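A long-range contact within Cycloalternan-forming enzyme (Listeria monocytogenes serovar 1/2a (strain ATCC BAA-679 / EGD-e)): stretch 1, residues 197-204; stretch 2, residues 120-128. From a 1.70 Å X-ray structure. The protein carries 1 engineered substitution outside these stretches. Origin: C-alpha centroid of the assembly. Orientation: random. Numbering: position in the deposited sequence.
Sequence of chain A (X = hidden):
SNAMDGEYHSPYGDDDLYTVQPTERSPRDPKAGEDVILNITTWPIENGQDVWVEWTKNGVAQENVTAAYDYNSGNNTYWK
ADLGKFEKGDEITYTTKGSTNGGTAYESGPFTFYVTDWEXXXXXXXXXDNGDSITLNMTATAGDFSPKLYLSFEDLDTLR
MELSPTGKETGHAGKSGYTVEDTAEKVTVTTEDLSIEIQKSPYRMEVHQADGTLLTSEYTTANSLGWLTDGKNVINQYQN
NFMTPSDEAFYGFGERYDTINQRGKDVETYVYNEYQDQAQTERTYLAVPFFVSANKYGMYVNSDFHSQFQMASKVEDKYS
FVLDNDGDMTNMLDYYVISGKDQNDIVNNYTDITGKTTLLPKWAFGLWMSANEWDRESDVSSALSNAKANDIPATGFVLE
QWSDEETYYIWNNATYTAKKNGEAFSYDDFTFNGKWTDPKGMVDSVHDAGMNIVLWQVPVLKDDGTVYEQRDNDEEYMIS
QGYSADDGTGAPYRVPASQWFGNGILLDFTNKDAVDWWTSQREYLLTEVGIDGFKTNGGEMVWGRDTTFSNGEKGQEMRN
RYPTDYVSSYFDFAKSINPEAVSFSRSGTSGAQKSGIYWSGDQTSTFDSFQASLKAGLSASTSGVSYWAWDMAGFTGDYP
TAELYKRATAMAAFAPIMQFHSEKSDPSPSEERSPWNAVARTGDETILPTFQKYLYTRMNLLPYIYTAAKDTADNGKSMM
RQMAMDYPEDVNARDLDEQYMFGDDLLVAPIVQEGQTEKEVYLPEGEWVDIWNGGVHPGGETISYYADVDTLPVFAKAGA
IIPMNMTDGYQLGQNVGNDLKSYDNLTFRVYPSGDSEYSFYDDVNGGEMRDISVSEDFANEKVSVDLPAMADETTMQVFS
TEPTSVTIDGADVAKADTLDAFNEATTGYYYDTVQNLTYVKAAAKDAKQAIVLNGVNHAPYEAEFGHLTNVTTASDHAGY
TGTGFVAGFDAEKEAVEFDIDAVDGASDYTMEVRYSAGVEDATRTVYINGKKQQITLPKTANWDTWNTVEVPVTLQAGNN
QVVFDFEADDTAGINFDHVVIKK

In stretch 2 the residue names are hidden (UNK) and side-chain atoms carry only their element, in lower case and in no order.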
ATOM      1  N   GLU A 197     -16.417  -0.215  28.519  1.00 20.12           N
ATOM      2  CA  GLU A 197     -16.445  -0.191  29.979  1.00 21.28           C
ATOM      3  C   GLU A 197     -15.650   0.993  30.471  1.00 20.80           C
ATOM      4  O   GLU A 197     -14.429   1.060  30.256  1.00 20.12           O
ATOM      5  CB  GLU A 197     -15.846  -1.470  30.560  1.00 23.53           C
ATOM      6  CG  GLU A 197     -16.638  -2.726  30.287  1.00 26.71           C
ATOM      7  CD  GLU A 197     -16.011  -3.950  30.925  1.00 29.63           C
ATOM      8  OE1 GLU A 197     -15.604  -3.891  32.114  1.00 32.01           O
ATOM      9  OE2 GLU A 197     -15.944  -4.980  30.235  1.00 31.50           O
ATOM     10  N   ILE A 198     -16.330   1.926  31.135  1.00 20.39           N
ATOM     11  CA  ILE A 198     -15.690   3.175  31.574  1.00 20.60           C
ATOM     12  C   ILE A 198     -15.762   3.273  33.100  1.00 21.26           C
ATOM     13  O   ILE A 198     -16.839   3.456  33.652  1.00 21.15           O
ATOM     14  CB  ILE A 198     -16.343   4.414  30.915  1.00 20.34           C
ATOM     15  CG1 ILE A 198     -16.234   4.335  29.383  1.00 20.59           C
ATOM     16  CG2 ILE A 198     -15.716   5.720  31.414  1.00 20.34           C
ATOM     17  CD1 ILE A 198     -17.337   5.094  28.695  1.00 20.80           C
ATOM     18  N   GLN A 199     -14.618   3.129  33.761  1.00 21.98           N
ATOM     19  CA  GLN A 199     -14.543   3.428  35.203  1.00 23.48           C
ATOM     20  C   GLN A 199     -14.648   4.939  35.377  1.00 22.42           C
ATOM     21  O   GLN A 199     -14.165   5.691  34.526  1.00 21.29           O
ATOM     22  CB  GLN A 199     -13.261   2.874  35.839  1.00 25.61           C
ATOM     23  CG  GLN A 199     -13.181   1.342  35.925  1.00 28.86           C
ATOM     24  CD  GLN A 199     -14.279   0.657  36.768  1.00 31.17           C
ATOM     25  OE1 GLN A 199     -14.812   1.218  37.742  1.00 33.07           O
ATOM     26  NE2 GLN A 199     -14.614  -0.578  36.392  1.00 32.59           N
ATOM     27  N   LYS A 200     -15.317   5.381  36.444  1.00 22.12           N
ATOM     28  CA  LYS A 200     -15.560   6.805  36.633  1.00 22.21           C
ATOM     29  C   LYS A 200     -14.530   7.529  37.490  1.00 22.77           C
ATOM     30  O   LYS A 200     -14.324   8.716  37.310  1.00 22.91           O
ATOM     31  CB  LYS A 200     -16.949   7.045  37.218  1.00 22.61           C
ATOM     32  CG  LYS A 200     -18.076   6.707  36.260  1.00 22.19           C
ATOM     33  CD  LYS A 200     -19.386   7.133  36.885  1.00 23.23           C
ATOM     34  CE  LYS A 200     -20.547   6.884  35.951  1.00 23.14           C
ATOM     35  NZ  LYS A 200     -21.808   7.324  36.621  1.00 24.02           N
ATOM     36  N   SER A 201     -13.900   6.830  38.429  1.00 23.35           N
ATOM     37  CA  SER A 201     -13.015   7.483  39.381  1.00 24.49           C
ATOM     38  C   SER A 201     -11.803   6.604  39.714  1.00 24.84           C
ATOM     39  O   SER A 201     -11.911   5.725  40.565  1.00 25.96           O
ATOM     40  CB  SER A 201     -13.795   7.872  40.645  1.00 26.01           C
ATOM     41  OG  SER A 201     -12.953   8.557  41.564  1.00 28.18           O
ATOM     42  N   PRO A 202     -10.656   6.824  39.063  1.00 24.11           N
ATOM     43  CA  PRO A 202     -10.488   7.811  37.987  1.00 22.98           C
ATOM     44  C   PRO A 202     -11.060   7.317  36.655  1.00 21.80           C
ATOM     45  O   PRO A 202     -11.262   6.095  36.472  1.00 21.89           O
ATOM     46  CB  PRO A 202      -8.966   7.966  37.895  1.00 23.18           C
ATOM     47  CG  PRO A 202      -8.436   6.663  38.369  1.00 23.89           C
ATOM     48  CD  PRO A 202      -9.366   6.224  39.461  1.00 24.73           C
ATOM     49  N   TYR A 203     -11.359   8.260  35.759  1.00 20.51           N
ATOM     50  CA  TYR A 203     -11.836   7.939  34.420  1.00 19.21           C
ATOM     51  C   TYR A 203     -10.848   6.990  33.735  1.00 18.87           C
ATOM     52  O   TYR A 203      -9.660   7.256  33.724  1.00 18.74           O
ATOM     53  CB  TYR A 203     -12.030   9.206  33.570  1.00 18.23           C
ATOM     54  CG  TYR A 203     -12.010   8.899  32.092  1.00 17.23           C
ATOM     55  CD1 TYR A 203     -13.120   8.301  31.472  1.00 17.08           C
ATOM     56  CD2 TYR A 203     -10.857   9.138  31.324  1.00 16.96           C
ATOM     57  CE1 TYR A 203     -13.083   7.975  30.115  1.00 16.62           C
ATOM     58  CE2 TYR A 203     -10.816   8.815  29.958  1.00 16.24           C
ATOM     59  CZ  TYR A 203     -11.930   8.227  29.370  1.00 16.19           C
ATOM     60  OH  TYR A 203     -11.905   7.881  28.039  1.00 15.88           O
ATOM     61  N   ARG A 204     -11.354   5.883  33.197  1.00 18.73           N
ATOM     62  CA  ARG A 204     -10.542   4.970  32.384  1.00 18.85           C
ATOM     63  C   ARG A 204     -11.452   4.138  31.509  1.00 18.46           C
ATOM     64  O   ARG A 204     -12.384   3.479  32.013  1.00 18.89           O
ATOM     65  CB  ARG A 204      -9.678   4.054  33.274  1.00 20.46           C
ATOM     66  CG  ARG A 204      -8.720   3.196  32.473  1.00 21.98           C
ATOM     67  CD  ARG A 204      -7.829   2.351  33.374  1.00 23.89           C
ATOM     68  NE  ARG A 204      -7.111   1.425  32.498  1.00 25.74           N
ATOM     69  CZ  ARG A 204      -7.473   0.166  32.273  1.00 26.84           C
ATOM     70  NH1 ARG A 204      -8.508  -0.371  32.927  1.00 27.57           N
ATOM     71  NH2 ARG A 204      -6.758  -0.568  31.424  1.00 27.62           N
ATOM     72  N   UNK A 120      -5.275  16.987  32.700  1.00 17.37           N
ATOM     73  CA  UNK A 120      -5.806  15.677  32.324  1.00 17.45           C
ATOM     74  C   UNK A 120      -7.196  15.500  32.878  1.00 17.32           C
ATOM     75  O   UNK A 120      -7.572  16.167  33.818  1.00 17.63           O
ATOM     76  c   UNK A 120      -3.497  14.569  32.330  1.00 19.16           C
ATOM     77  c   UNK A 120      -4.918  14.539  32.840  1.00 18.50           C
ATOM     78  c   UNK A 120      -1.168  15.247  32.576  1.00 20.83           C
ATOM     79  o   UNK A 120       0.420  14.600  30.902  1.00 22.04           O
ATOM     80  c   UNK A 120      -2.478  15.225  33.054  1.00 20.53           C
ATOM     81  c   UNK A 120      -3.161  13.920  31.133  1.00 19.09           C
ATOM     82  c   UNK A 120      -1.855  13.928  30.654  1.00 19.75           C
ATOM     83  c   UNK A 120      -0.874  14.591  31.382  1.00 20.59           C
ATOM     84  N   UNK A 121      -7.959  14.606  32.260  1.00 17.15           N
ATOM     85  CA  UNK A 121      -9.249  14.190  32.808  1.00 17.60           C
ATOM     86  C   UNK A 121      -8.968  13.496  34.142  1.00 18.82           C
ATOM     87  O   UNK A 121      -8.080  12.635  34.223  1.00 18.98           O
ATOM     88  c   UNK A 121      -9.999  13.238  31.838  1.00 17.22           C
ATOM     89  c   UNK A 121     -11.227  12.645  32.504  1.00 17.79           C
ATOM     90  c   UNK A 121     -10.405  13.979  30.569  1.00 16.84           C
ATOM     91  N   UNK A 122      -9.715  13.888  35.175  1.00 19.95           N
ATOM     92  CA  UNK A 122      -9.675  13.202  36.463  1.00 21.77           C
ATOM     93  C   UNK A 122     -10.801  12.164  36.530  1.00 21.57           C
ATOM     94  O   UNK A 122     -10.570  10.999  36.199  1.00 21.82           O
ATOM     95  c   UNK A 122      -9.794  13.577  39.040  1.00 26.67           C
ATOM     96  n   UNK A 122      -9.089  11.414  39.917  1.00 30.49           N
ATOM     97  c   UNK A 122      -8.705  12.556  39.323  1.00 28.75           C
ATOM     98  c   UNK A 122      -9.708  14.200  37.635  1.00 23.41           C
ATOM     99  o   UNK A 122      -7.526  12.790  39.033  1.00 30.98           O
ATOM    100  N   UNK A 123     -12.007  12.596  36.922  1.00 21.44           N
ATOM    101  CA  UNK A 123     -13.162  11.713  37.093  1.00 21.29           C
ATOM    102  C   UNK A 123     -14.315  12.031  36.152  1.00 20.77           C
ATOM    103  O   UNK A 123     -14.468  13.169  35.709  1.00 20.46           O
ATOM    104  o   UNK A 123     -12.856  11.801  40.749  1.00 25.52           O
ATOM    105  o   UNK A 123     -11.760  10.650  39.275  1.00 23.51           O
ATOM    106  c   UNK A 123     -13.705  11.827  38.531  1.00 22.59           C
ATOM    107  c   UNK A 123     -12.701  11.392  39.582  1.00 23.62           C
ATOM    108  N   UNK A 124     -15.144  11.021  35.890  1.00 20.37           N
ATOM    109  CA  UNK A 124     -16.487  11.233  35.316  1.00 19.90           C
ATOM    110  C   UNK A 124     -17.413  11.610  36.470  1.00 20.77           C
ATOM    111  O   UNK A 124     -17.567  10.828  37.414  1.00 21.59           O
ATOM    112  c   UNK A 124     -17.017   9.964  34.608  1.00 19.19           C
ATOM    113  c   UNK A 124     -18.432  10.180  34.063  1.00 18.98           C
ATOM    114  c   UNK A 124     -16.067   9.545  33.486  1.00 18.44           C
ATOM    115  N   UNK A 125     -18.010  12.800  36.408  1.00 20.81           N
ATOM    116  CA  UNK A 125     -18.923  13.247  37.450  1.00 22.25           C
ATOM    117  C   UNK A 125     -20.382  12.963  37.113  1.00 21.87           C
ATOM    118  O   UNK A 125     -21.201  12.792  38.015  1.00 23.02           O
ATOM    119  o   UNK A 125     -18.976  15.533  36.631  1.00 23.73           O
ATOM    120  c   UNK A 125     -17.346  15.004  38.278  1.00 23.47           C
ATOM    121  c   UNK A 125     -18.742  14.742  37.794  1.00 23.17           C
ATOM    122  N   UNK A 126     -20.702  12.918  35.823  1.00 20.70           N
ATOM    123  CA  UNK A 126     -22.040  12.534  35.382  1.00 20.52           C
ATOM    124  C   UNK A 126     -22.037  12.088  33.930  1.00 19.58           C
ATOM    125  O   UNK A 126     -21.148  12.451  33.140  1.00 18.99           O
ATOM    126  c   UNK A 126     -23.067  13.657  35.610  1.00 21.26           C
ATOM    127  o   UNK A 126     -22.878  14.748  34.719  1.00 21.43           O
ATOM    128  N   UNK A 127     -23.051  11.290  33.603  1.00 19.11           N
ATOM    129  CA  UNK A 127     -23.249  10.727  32.274  1.00 18.17           C
ATOM    130  C   UNK A 127     -24.603  11.251  31.780  1.00 18.22           C
ATOM    131  O   UNK A 127     -25.604  11.149  32.488  1.00 19.03           O
ATOM    132  c   UNK A 127     -23.276   9.170  32.332  1.00 18.35           C
ATOM    133  c   UNK A 127     -21.982   8.623  32.910  1.00 18.21           C
ATOM    134  c   UNK A 127     -23.545   8.556  30.962  1.00 17.79           C
ATOM    135  N   UNK A 128     -24.622  11.823  30.580  1.00 17.60           N
ATOM    136  CA  UNK A 128     -25.863  12.298  29.961  1.00 17.97           C
ATOM    137  C   UNK A 128     -26.038  11.536  28.639  1.00 17.40           C
ATOM    138  O   UNK A 128     -25.213  11.647  27.734  1.00 16.84           O
ATOM    139  c   UNK A 128     -27.125  14.276  29.057  1.00 18.93           C
ATOM    140  c   UNK A 128     -25.829  13.823  29.708  1.00 18.24           C
ATOM    141  c   UNK A 128     -25.590  14.597  31.005  1.00 19.03           C
TER
HETATM  142  O   HOH W   1      -8.406   9.595  34.493  1.00 27.92           O
HETATM  143  O   HOH W   2     -21.372   9.843  37.676  1.00 37.98           O
HETATM  144  O   HOH W   3     -24.253   9.682  35.784  1.00 23.97           O

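Position 120 carries one carbon leading to a six-carbon ring that bears one oxygen. The ring stays out of reach of stretch 1. This is tyrosine, Y120.

Position 121 has three side-chain carbons, two of them branching from CB. It points toward stretch 1, and one branch packs on Y203. A short branched hydrocarbon without a heteroatom is valine, V121. Its CG1 lies 3.7 Å from CB of Y203.

Position 122 has three carbons in a row, the third carrying one oxygen and one nitrogen. That is a terminal amide two carbons beyond CB, so the residue is glutamine, Q122. CB points away, but the end of the chain comes nearer, with NE2 4.0 Å from CB of P202. Its backbone O accepts a hydrogen bond from N of Y203 at 2.9 Å.

Position 123 has two carbons, the second carrying two oxygens. Its end lies near S201 and P202. The short carboxylate is aspartate, D123. NE2 of Q122 donates to OD1 of D123 at 2.9 Å. OG of S201 sits 3.3 Å from both OD1 and OD2 of D123, so its weak hydrogen bond could go to either oxygen.

Position 124 again has three carbons, branched at CB, and points toward stretch 1. It touches I198, K200 and Y203, and is valine, V124. Its CG2 is 3.8 Å from CD1 of Y203 and 4.4 Å from CG2 of I198. Its CB is 3.8 Å from CG of K200. Its backbone N donates to O of K200 at 2.8 Å.

Position 125 has a CB carrying one oxygen and one carbon, and points away. It is threonine, T125.

Position 126 has one carbon and then one oxygen. It also points away and is serine, S126.

Position 127 has three carbons branched at CB and points toward stretch 1, near the K200 chain. It is valine, V127. Its CG2 is 3.8 Å from CE of K200.

Position 128 has the same branched three-carbon pattern but lies out of reach. It is valine, V128.

The two backbone hydrogen bonds hold the stretches together at K200 and Y203, on either side of the turn with its cis peptide before P202. V121 and V124 both pack against Y203. The extended K200 chain runs past V124 to V127, and its NZ donates to water 2 at 2.8 Å.

Stretch 2, residues 120-128: YVQDVTSVV
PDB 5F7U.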